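Local structure of Adhesin/hemolysin (Burkholderia pseudomallei 1026a, 4G6V) at residues Asp79-Pro84 with Asp93-Gly98; Gly109-Ile114 with Ser137-Ala142; Lys47-Pro52 with Ile64-Ser69; Phe101-Pro106 with Asn129-Leu134. The protein acts as the toxin of a contact-dependent growth inhibition system, a tRNA-directed nuclease that bacteria use to inhibit closely related neighbours. All coordinates share one frame; numbering follows the deposited sequence.

Overall arrangement
Contacts 1 and 4 pair strands of one mixed sheet; contacts 2 and 3 involve the helices and loops beside it. Contact 3 comes first along the chain and ties a loop to helix 57-74. Contact 1 is the hairpin 79-82/94-96 and contact 4 pairs strands 99-104 and 129-133; strands 94-96 and 99-104 are neighbours. Contact 2 alternates with contact 4 along the chain and joins the start of helix 111-123 to the turn leading into helix 141-150. Contacts 1, 3 and 4 touch one another, with centres about 13 Å apart. They bring together E66, D93 and D102, three of the four probable active-site residues. Contact 2 touches contact 4, with centres about 12 Å apart, but lies about 25 Å, centre to centre, from contact 1.

Contact 1: residues Asp79-Pro84 with Asp93-Gly98; sequences DVVQNP and DYTING
N97 holds the backbone of D79 at one end of an antiparallel β hairpin. Its amide oxygen OD1 takes the D79 N-H at 2.7 Å, almost in line with the N97 side-chain C=O. With CG beside the backbone N (chi1 -60°), the amide is carried toward D79. The N97 N-H returns a bond to D79 O at 2.9 Å. The side-chain oxygen thus serves as the second acceptor of this end pair. The D79 and N97 side chains cross at about a right angle.

Further backbone bonds join strands 79-82 and 94-96, whose directions differ by 166°. V81 N donates to T95 O at 3.0 Å, while the return bond from T95 N to V81 O is weak. N83 N also donates to D93 O at 2.7 Å. That donor is tilted 29° from the carbonyl plane.

Apolar contacts lie on the face that carries V80, Q82, Y94 and I96. The two methyls of V80 divide the work. CG2 meets I96 CG1 at 4.4 Å, and CG1 approaches Y94 CD1 at an oblique angle. Q82 CG sits at the edge of the Y94 ring, near its plane, 4.4 Å from Y94 CD1.

The probable active-site residue D93 uses OD2 to accept from N103 N and from A2 N of the CdiI chain. Helix 57-74 packs on Q82, Y94 and I96 of this face, and Y94 OH bonds to E66 O. Strand 43-45 runs beside 79-82, and strand 99-104 beside 94-96.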
# COMPACT_ATOMS: atom_id res chain seq x y z
N ASP A 79 17.11 -5.32 -14.43
CA ASP A 79 16.83 -6.74 -14.35
C ASP A 79 15.71 -6.89 -13.33
O ASP A 79 15.91 -6.62 -12.14
CB ASP A 79 18.07 -7.51 -13.94
CG ASP A 79 19.21 -7.36 -14.96
OD1 ASP A 79 18.98 -7.64 -16.17
OD2 ASP A 79 20.32 -6.94 -14.56
N VAL A 80 14.54 -7.29 -13.81
CA VAL A 80 13.35 -7.33 -12.97
C VAL A 80 12.84 -8.75 -12.73
O VAL A 80 12.50 -9.46 -13.68
CB VAL A 80 12.21 -6.50 -13.58
CG1 VAL A 80 10.98 -6.61 -12.70
CG2 VAL A 80 12.62 -5.03 -13.73
N VAL A 81 12.77 -9.14 -11.45
CA VAL A 81 12.09 -10.39 -11.09
C VAL A 81 10.76 -10.14 -10.37
O VAL A 81 10.72 -9.54 -9.29
CB VAL A 81 12.95 -11.29 -10.21
CG1 VAL A 81 12.28 -12.67 -10.01
CG2 VAL A 81 14.35 -11.41 -10.78
N GLN A 82 9.69 -10.64 -10.96
CA GLN A 82 8.35 -10.47 -10.41
C GLN A 82 8.02 -11.55 -9.39
O GLN A 82 8.34 -12.73 -9.60
CB GLN A 82 7.31 -10.48 -11.53
CG GLN A 82 7.32 -9.24 -12.41
CD GLN A 82 6.04 -9.10 -13.19
OE1 GLN A 82 6.01 -9.34 -14.41
NE2 GLN A 82 4.98 -8.72 -12.51
N ASN A 83 7.39 -11.15 -8.30
CA ASN A 83 7.00 -12.07 -7.24
C ASN A 83 8.13 -13.02 -6.83
O ASN A 83 7.97 -14.25 -6.87
CB ASN A 83 5.72 -12.82 -7.62
CG ASN A 83 4.58 -11.86 -8.00
OD1 ASN A 83 4.05 -11.15 -7.15
ND2 ASN A 83 4.23 -11.84 -9.29
N PRO A 84 9.28 -12.45 -6.43
CA PRO A 84 10.45 -13.24 -6.02
C PRO A 84 10.22 -13.97 -4.71
O PRO A 84 9.62 -13.39 -3.82
CB PRO A 84 11.53 -12.17 -5.83
CG PRO A 84 10.78 -10.89 -5.56
CD PRO A 84 9.57 -10.99 -6.43
N ASP A 93 6.76 -7.24 -4.42
CA ASP A 93 6.34 -7.18 -5.80
C ASP A 93 7.44 -7.60 -6.77
O ASP A 93 7.26 -8.50 -7.59
CB ASP A 93 5.87 -5.76 -6.14
CG ASP A 93 4.53 -5.41 -5.53
OD1 ASP A 93 3.80 -6.35 -5.11
OD2 ASP A 93 4.19 -4.21 -5.47
N TYR A 94 8.58 -6.92 -6.66
CA TYR A 94 9.71 -7.16 -7.54
C TYR A 94 11.01 -7.39 -6.79
O TYR A 94 11.09 -7.20 -5.57
CB TYR A 94 9.98 -5.94 -8.39
CG TYR A 94 8.77 -5.21 -8.88
CD1 TYR A 94 7.85 -5.83 -9.74
CD2 TYR A 94 8.57 -3.88 -8.54
CE1 TYR A 94 6.76 -5.15 -10.20
CE2 TYR A 94 7.48 -3.18 -9.01
CZ TYR A 94 6.57 -3.83 -9.84
OH TYR A 94 5.47 -3.15 -10.31
N THR A 95 12.06 -7.56 -7.60
CA THR A 95 13.47 -7.44 -7.24
C THR A 95 14.12 -6.67 -8.41
O THR A 95 14.07 -7.14 -9.55
CB THR A 95 14.14 -8.81 -7.09
OG1 THR A 95 14.06 -9.53 -8.32
CG2 THR A 95 13.46 -9.61 -5.99
N ILE A 96 14.70 -5.48 -8.17
CA ILE A 96 15.18 -4.66 -9.25
C ILE A 96 16.70 -4.53 -9.12
O ILE A 96 17.23 -3.87 -8.19
CB ILE A 96 14.46 -3.29 -9.30
CG1 ILE A 96 12.98 -3.49 -9.59
CG2 ILE A 96 15.08 -2.37 -10.36
CD1 ILE A 96 12.25 -2.21 -9.78
N ASN A 97 17.41 -5.21 -10.03
CA ASN A 97 18.86 -5.36 -9.92
C ASN A 97 19.26 -5.86 -8.53
O ASN A 97 20.25 -5.38 -7.94
CB ASN A 97 19.57 -4.05 -10.27
CG ASN A 97 19.26 -3.59 -11.67
OD1 ASN A 97 18.69 -4.33 -12.46
ND2 ASN A 97 19.65 -2.36 -12.00
N GLY A 98 18.49 -6.81 -8.01
CA GLY A 98 18.80 -7.44 -6.74
C GLY A 98 18.01 -6.92 -5.55
O GLY A 98 17.73 -7.69 -4.63

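Contact 2: residues Gly109-Ile114 with Ser137-Ala142; sequences GNVRNI and SSASPA
V111 lays its CG2 methyl against the CB methyl of A139, 3.4 Å away. CG2, the methyl beside the backbone N, is the branch that makes this contact. The same A139 CB is met by I114 CD1 at 4.2 Å and by G109 O at 3.7 Å. One small methyl therefore touches three residues of 109-114. I114 CD1 also lies 4.1 Å from S137 OG. G109 has no side chain, and its CA approaches S138 OG at 3.9 Å. No hydrogen bond crosses between the two segments; this is a packing contact.

The polar groups are used within each segment or beside it. S137 OG accepts from A139 N at 3.1 Å, which makes an ST turn. The same oxygen is hydrogen-bonded to T108 O, just before 109-114. The turn presents A139 CB to V111 and I114. N110 is the N-cap of helix 111-123, and its OD1 accepts from N113 N at 3.1 Å. That donor is tilted 17° from the amide carbonyl plane. S140 caps helix 141-150, with OG bonded to A143 N.

Beyond the contact, V111 also packs on A143 and Q147. The N-capped start of helix 111-123 packs on the turn that leads into the N-capped helix 141-150. Each helix links parallel neighbouring strands of the sheet, 99-104 to 129-133 and 129-133 to 159-162, as in successive β-α-β crossovers.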
# COMPACT_ATOMS: atom_id res chain seq x y z
N GLY A 109 -4.08 12.69 -6.92
CA GLY A 109 -3.12 13.69 -7.36
C GLY A 109 -2.56 14.53 -6.21
O GLY A 109 -1.78 15.44 -6.44
N ASN A 110 -2.98 14.22 -4.98
CA ASN A 110 -2.52 14.95 -3.79
C ASN A 110 -1.12 14.53 -3.37
O ASN A 110 -0.94 13.58 -2.61
CB ASN A 110 -3.47 14.73 -2.62
CG ASN A 110 -3.32 15.80 -1.54
OD1 ASN A 110 -2.35 15.82 -0.79
ND2 ASN A 110 -4.30 16.68 -1.46
N VAL A 111 -0.13 15.27 -3.86
CA VAL A 111 1.28 14.95 -3.63
C VAL A 111 1.67 14.74 -2.16
O VAL A 111 2.42 13.82 -1.84
CB VAL A 111 2.18 16.01 -4.27
CG1 VAL A 111 3.57 15.90 -3.73
CG2 VAL A 111 2.16 15.85 -5.80
N ARG A 112 1.14 15.58 -1.27
CA ARG A 112 1.41 15.43 0.15
C ARG A 112 0.91 14.08 0.64
O ARG A 112 1.63 13.34 1.35
CB ARG A 112 0.79 16.58 0.94
CG ARG A 112 1.40 17.93 0.56
CD ARG A 112 0.89 19.12 1.41
NE ARG A 112 0.97 20.37 0.62
CZ ARG A 112 0.35 21.51 0.93
NH1 ARG A 112 -0.41 21.59 2.02
NH2 ARG A 112 0.48 22.59 0.17
N ASN A 113 -0.31 13.75 0.24
CA ASN A 113 -0.94 12.49 0.62
C ASN A 113 -0.18 11.30 0.05
O ASN A 113 -0.03 10.27 0.72
CB ASN A 113 -2.41 12.47 0.18
CG ASN A 113 -3.28 13.43 1.01
OD1 ASN A 113 -2.78 14.28 1.73
ND2 ASN A 113 -4.59 13.28 0.90
N ILE A 114 0.32 11.46 -1.17
CA ILE A 114 1.15 10.44 -1.76
C ILE A 114 2.37 10.18 -0.88
O ILE A 114 2.70 9.03 -0.61
CB ILE A 114 1.60 10.83 -3.19
CG1 ILE A 114 0.39 11.04 -4.08
CG2 ILE A 114 2.54 9.76 -3.77
CD1 ILE A 114 0.67 10.91 -5.55
N SER A 137 -2.26 9.13 -12.02
CA SER A 137 -2.14 10.27 -11.13
C SER A 137 -1.84 11.55 -11.89
O SER A 137 -1.16 11.52 -12.90
CB SER A 137 -1.03 10.02 -10.11
OG SER A 137 -0.66 11.20 -9.44
N SER A 138 -2.32 12.68 -11.40
CA SER A 138 -2.04 13.96 -12.05
C SER A 138 -0.88 14.70 -11.39
O SER A 138 -0.60 15.86 -11.72
CB SER A 138 -3.29 14.85 -12.09
OG SER A 138 -3.65 15.34 -10.80
N ALA A 139 -0.20 14.04 -10.46
CA ALA A 139 0.91 14.64 -9.72
C ALA A 139 2.21 14.52 -10.50
O ALA A 139 2.57 13.44 -10.96
CB ALA A 139 1.06 13.98 -8.36
N SER A 140 2.93 15.63 -10.62
CA SER A 140 4.14 15.64 -11.43
C SER A 140 5.30 14.93 -10.73
O SER A 140 5.43 15.02 -9.50
CB SER A 140 4.53 17.08 -11.82
OG SER A 140 5.29 17.73 -10.82
N PRO A 141 6.12 14.20 -11.50
CA PRO A 141 7.34 13.58 -10.98
C PRO A 141 8.18 14.60 -10.20
O PRO A 141 8.68 14.28 -9.13
CB PRO A 141 8.08 13.16 -12.25
CG PRO A 141 7.03 12.95 -13.23
CD PRO A 141 5.97 13.99 -12.94
N ALA A 142 8.30 15.81 -10.74
CA ALA A 142 9.04 16.90 -10.11
C ALA A 142 8.56 17.18 -8.69
O ALA A 142 9.35 17.36 -7.76
CB ALA A 142 8.88 18.17 -10.95

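Contact 3: residues Lys47-Pro52 with Ile64-Ser69; sequences KPTQIP and IRENQS
T49 meets E66 and N67 at the probable active site, where the loop after strand 43-45 passes along helix 57-74. E66 is one of the probable active-site residues. T49 OG1 donates to E66 OE2 at 2.6 Å, on the syn side but 35° out of the carboxylate plane. In E66, CG anti to the backbone N (chi1 179°) and a bend at chi2 lead toward T49, and OE2 meets OG1. The two side chains cross at about a right angle.

N67 grips the T49 backbone with both ends of its amide. OD1 takes T49 N at 2.8 Å on an in-plane lone pair. ND2 donates to T49 O at 2.7 Å, also on a lone pair. T49 O lies only 9° out of the N67 amide plane.

Farther along the loop, I51 CD1 touches I64 CD1 at 3.4 Å, and these two side chains also cross at about a right angle.

E66 OE1 makes a salt bridge to K69 of the CdiI chain. N67 OD1 has a second donor in Q82 NE2. The paired bonds fix which end of the N67 amide is oxygen. T49 OG1, which also accepts from N83 ND2, probably helps to place the E66 carboxylate, consistent with a second-shell role.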
# COMPACT_ATOMS: atom_id res chain seq x y z
N LYS A 47 7.34 -15.21 -12.26
CA LYS A 47 5.95 -15.23 -12.64
C LYS A 47 5.32 -13.83 -12.46
O LYS A 47 5.46 -13.21 -11.40
CB LYS A 47 5.22 -16.28 -11.82
N PRO A 48 4.63 -13.33 -13.50
CA PRO A 48 3.89 -12.05 -13.43
C PRO A 48 2.60 -12.24 -12.66
O PRO A 48 2.11 -13.37 -12.58
CB PRO A 48 3.59 -11.73 -14.89
CG PRO A 48 3.50 -13.06 -15.54
CD PRO A 48 4.55 -13.92 -14.85
N THR A 49 2.04 -11.15 -12.14
CA THR A 49 0.92 -11.22 -11.20
C THR A 49 -0.43 -11.61 -11.85
O THR A 49 -0.88 -10.99 -12.82
CB THR A 49 0.75 -9.88 -10.46
OG1 THR A 49 1.84 -9.69 -9.56
CG2 THR A 49 -0.56 -9.87 -9.70
N GLN A 50 -1.08 -12.64 -11.31
CA GLN A 50 -2.38 -13.05 -11.84
C GLN A 50 -3.52 -12.37 -11.07
O GLN A 50 -3.63 -12.48 -9.85
CB GLN A 50 -2.53 -14.57 -11.78
CG GLN A 50 -1.56 -15.28 -12.70
CD GLN A 50 -1.72 -16.79 -12.68
OE1 GLN A 50 -2.37 -17.35 -11.78
NE2 GLN A 50 -1.13 -17.47 -13.69
N ILE A 51 -4.36 -11.66 -11.81
CA ILE A 51 -5.44 -10.87 -11.23
C ILE A 51 -6.68 -11.73 -11.13
O ILE A 51 -7.13 -12.24 -12.14
CB ILE A 51 -5.70 -9.63 -12.09
CG1 ILE A 51 -4.38 -8.87 -12.26
CG2 ILE A 51 -6.83 -8.75 -11.50
CD1 ILE A 51 -4.47 -7.67 -13.12
N PRO A 52 -7.20 -11.93 -9.90
CA PRO A 52 -8.39 -12.74 -9.67
C PRO A 52 -9.61 -12.09 -10.31
O PRO A 52 -9.82 -10.88 -10.13
CB PRO A 52 -8.54 -12.74 -8.13
CG PRO A 52 -7.17 -12.39 -7.63
CD PRO A 52 -6.63 -11.42 -8.64
N ILE A 64 -2.86 -4.44 -12.56
CA ILE A 64 -2.44 -4.09 -13.91
C ILE A 64 -1.18 -3.26 -13.84
O ILE A 64 -0.15 -3.62 -14.42
CB ILE A 64 -3.54 -3.29 -14.71
CG1 ILE A 64 -4.75 -4.15 -15.02
CG2 ILE A 64 -3.00 -2.81 -16.04
CD1 ILE A 64 -4.38 -5.43 -15.72
N ARG A 65 -1.24 -2.14 -13.13
CA ARG A 65 -0.11 -1.21 -13.10
C ARG A 65 1.19 -1.81 -12.55
O ARG A 65 2.29 -1.38 -12.93
CB ARG A 65 -0.50 0.04 -12.33
CG ARG A 65 -1.67 0.75 -12.96
CD ARG A 65 -1.17 1.65 -14.04
NE ARG A 65 -2.25 2.44 -14.62
CZ ARG A 65 -2.88 2.12 -15.74
NH1 ARG A 65 -2.54 1.02 -16.40
NH2 ARG A 65 -3.85 2.90 -16.20
N GLU A 66 1.08 -2.81 -11.68
CA GLU A 66 2.24 -3.53 -11.16
C GLU A 66 2.87 -4.39 -12.27
O GLU A 66 4.08 -4.36 -12.49
CB GLU A 66 1.84 -4.41 -9.97
CG GLU A 66 3.00 -5.20 -9.40
CD GLU A 66 2.58 -6.55 -8.87
OE1 GLU A 66 1.58 -6.60 -8.13
OE2 GLU A 66 3.26 -7.57 -9.17
N ASN A 67 2.05 -5.16 -12.97
CA ASN A 67 2.57 -5.94 -14.08
C ASN A 67 3.17 -5.03 -15.15
O ASN A 67 4.18 -5.36 -15.76
CB ASN A 67 1.50 -6.87 -14.65
CG ASN A 67 1.36 -8.15 -13.82
OD1 ASN A 67 2.20 -8.47 -12.97
ND2 ASN A 67 0.29 -8.90 -14.07
N GLN A 68 2.55 -3.86 -15.34
CA GLN A 68 3.04 -2.90 -16.31
C GLN A 68 4.35 -2.22 -15.93
O GLN A 68 5.19 -1.97 -16.80
CB GLN A 68 1.97 -1.86 -16.62
CG GLN A 68 0.80 -2.43 -17.40
CD GLN A 68 -0.29 -1.40 -17.62
OE1 GLN A 68 -0.60 -0.59 -16.73
NE2 GLN A 68 -0.88 -1.42 -18.81
N SER A 69 4.54 -1.90 -14.65
CA SER A 69 5.79 -1.28 -14.21
C SER A 69 6.98 -2.21 -14.42
O SER A 69 8.07 -1.75 -14.73
CB SER A 69 5.71 -0.86 -12.74
OG SER A 69 5.05 0.39 -12.64

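Contact 4: residues Phe101-Pro106 with Asn129-Leu134; sequences FDNYAP and NIVVNL
F101-Y104 runs parallel to N129-N133, with the strand axes 4.4 Å apart at closest approach and 29° between their directions. These are the two strands of a β-α-β unit, joined through helix 111-123, in a domain of the PDDEXK clan. Four backbone bonds link them. D102 N donates to N129 O at 2.8 Å and V131 N to D102 O at 2.6 Å. Next come Y104 N to V131 O at 2.8 Å and N133 N to Y104 O at 3.0 Å.

D102, Y104, I130 and V132 point to one face of the sheet. There Y104 CB meets I130 CG2 at 3.9 Å, while V132 CG2 comes obliquely to the Y104 ring. Just after the strand, P106 crosses V132 at about a right angle, CD against CG1, and its CG touches L134 CD2. Helix 111-123 covers this face, with I114, T117 and the probable active-site residue K121 against Y104. D102, also a probable active-site residue, accepts from D93 N through OD1.

F101, N103, N129 and V131 share the other face. N103 OD1 is bonded to S69 OG of helix 57-74 and lies beside V131 CG1. V131 CG2 approaches F101 CD2 at 3.6 Å. N129 OD1 turns elsewhere, to K158 N. The CB of N129 sits squarely over the F101 ring in a CH-pi contact, 3.4 Å from the centroid and 4° off the ring normal.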
# COMPACT_ATOMS: atom_id res chain seq x y z
N PHE A 101 11.74 -4.41 -4.18
CA PHE A 101 10.98 -3.22 -4.56
C PHE A 101 9.47 -3.50 -4.49
O PHE A 101 9.02 -4.64 -4.65
CB PHE A 101 11.31 -2.83 -5.99
CG PHE A 101 12.22 -1.63 -6.12
CD1 PHE A 101 13.58 -1.80 -6.27
CD2 PHE A 101 11.70 -0.34 -6.14
CE1 PHE A 101 14.42 -0.70 -6.42
CE2 PHE A 101 12.54 0.77 -6.28
CZ PHE A 101 13.90 0.59 -6.42
N ASP A 102 8.69 -2.45 -4.24
CA ASP A 102 7.23 -2.57 -4.28
C ASP A 102 6.63 -1.51 -5.22
O ASP A 102 7.17 -0.40 -5.34
CB ASP A 102 6.62 -2.46 -2.88
CG ASP A 102 6.57 -3.81 -2.16
OD1 ASP A 102 6.96 -4.84 -2.76
OD2 ASP A 102 6.13 -3.84 -0.99
N ASN A 103 5.54 -1.87 -5.90
CA ASN A 103 4.83 -0.94 -6.79
C ASN A 103 3.75 -0.19 -6.05
O ASN A 103 3.05 -0.76 -5.22
CB ASN A 103 4.20 -1.67 -8.00
CG ASN A 103 3.60 -0.70 -9.03
OD1 ASN A 103 4.32 0.08 -9.65
ND2 ASN A 103 2.26 -0.73 -9.21
N TYR A 104 3.64 1.11 -6.33
CA TYR A 104 2.58 1.95 -5.78
C TYR A 104 2.05 2.86 -6.88
O TYR A 104 2.79 3.66 -7.47
CB TYR A 104 3.10 2.74 -4.57
CG TYR A 104 2.27 3.92 -4.15
CD1 TYR A 104 0.88 3.83 -4.02
CD2 TYR A 104 2.87 5.13 -3.86
CE1 TYR A 104 0.13 4.93 -3.63
CE2 TYR A 104 2.12 6.23 -3.45
CZ TYR A 104 0.76 6.14 -3.34
OH TYR A 104 0.04 7.25 -2.92
N ALA A 105 0.77 2.69 -7.20
CA ALA A 105 0.22 3.35 -8.37
C ALA A 105 -0.90 4.30 -7.97
O ALA A 105 -2.06 4.00 -8.16
CB ALA A 105 -0.27 2.31 -9.37
N PRO A 106 -0.52 5.46 -7.43
CA PRO A 106 -1.47 6.44 -6.89
C PRO A 106 -2.47 6.87 -7.94
O PRO A 106 -2.08 7.12 -9.09
CB PRO A 106 -0.57 7.61 -6.49
CG PRO A 106 0.63 7.48 -7.38
CD PRO A 106 0.86 6.00 -7.45
N ASN A 129 12.12 0.10 -0.84
CA ASN A 129 12.25 0.62 -2.19
C ASN A 129 10.94 0.57 -2.96
O ASN A 129 10.31 -0.50 -3.08
CB ASN A 129 13.35 -0.14 -2.92
CG ASN A 129 14.64 -0.13 -2.16
OD1 ASN A 129 15.13 0.93 -1.79
ND2 ASN A 129 15.19 -1.32 -1.88
N ILE A 130 10.53 1.72 -3.48
CA ILE A 130 9.21 1.86 -4.08
C ILE A 130 9.29 2.28 -5.53
O ILE A 130 9.96 3.27 -5.86
CB ILE A 130 8.40 2.96 -3.38
CG1 ILE A 130 8.57 2.92 -1.86
CG2 ILE A 130 6.95 2.88 -3.82
CD1 ILE A 130 7.64 1.99 -1.15
N VAL A 131 8.60 1.54 -6.40
CA VAL A 131 8.31 2.04 -7.74
C VAL A 131 7.01 2.82 -7.68
O VAL A 131 5.96 2.30 -7.24
CB VAL A 131 8.16 0.91 -8.78
CG1 VAL A 131 7.69 1.49 -10.10
CG2 VAL A 131 9.46 0.14 -8.95
N VAL A 132 7.07 4.10 -8.06
CA VAL A 132 5.87 4.92 -8.08
C VAL A 132 5.47 5.18 -9.51
O VAL A 132 6.15 5.92 -10.22
CB VAL A 132 6.06 6.26 -7.41
CG1 VAL A 132 4.74 7.06 -7.52
CG2 VAL A 132 6.52 6.10 -5.95
N ASN A 133 4.34 4.60 -9.90
CA ASN A 133 3.83 4.64 -11.27
C ASN A 133 2.72 5.67 -11.41
O ASN A 133 1.60 5.47 -10.88
CB ASN A 133 3.31 3.27 -11.64
CG ASN A 133 3.03 3.13 -13.10
OD1 ASN A 133 2.80 4.11 -13.81
ND2 ASN A 133 3.04 1.88 -13.58
N LEU A 134 3.01 6.75 -12.14
CA LEU A 134 2.06 7.87 -12.24
C LEU A 134 0.99 7.74 -13.35
O LEU A 134 0.38 8.74 -13.74
CB LEU A 134 2.79 9.21 -12.35
CG LEU A 134 3.74 9.59 -11.20
CD1 LEU A 134 4.28 11.00 -11.38
CD2 LEU A 134 3.08 9.46 -9.83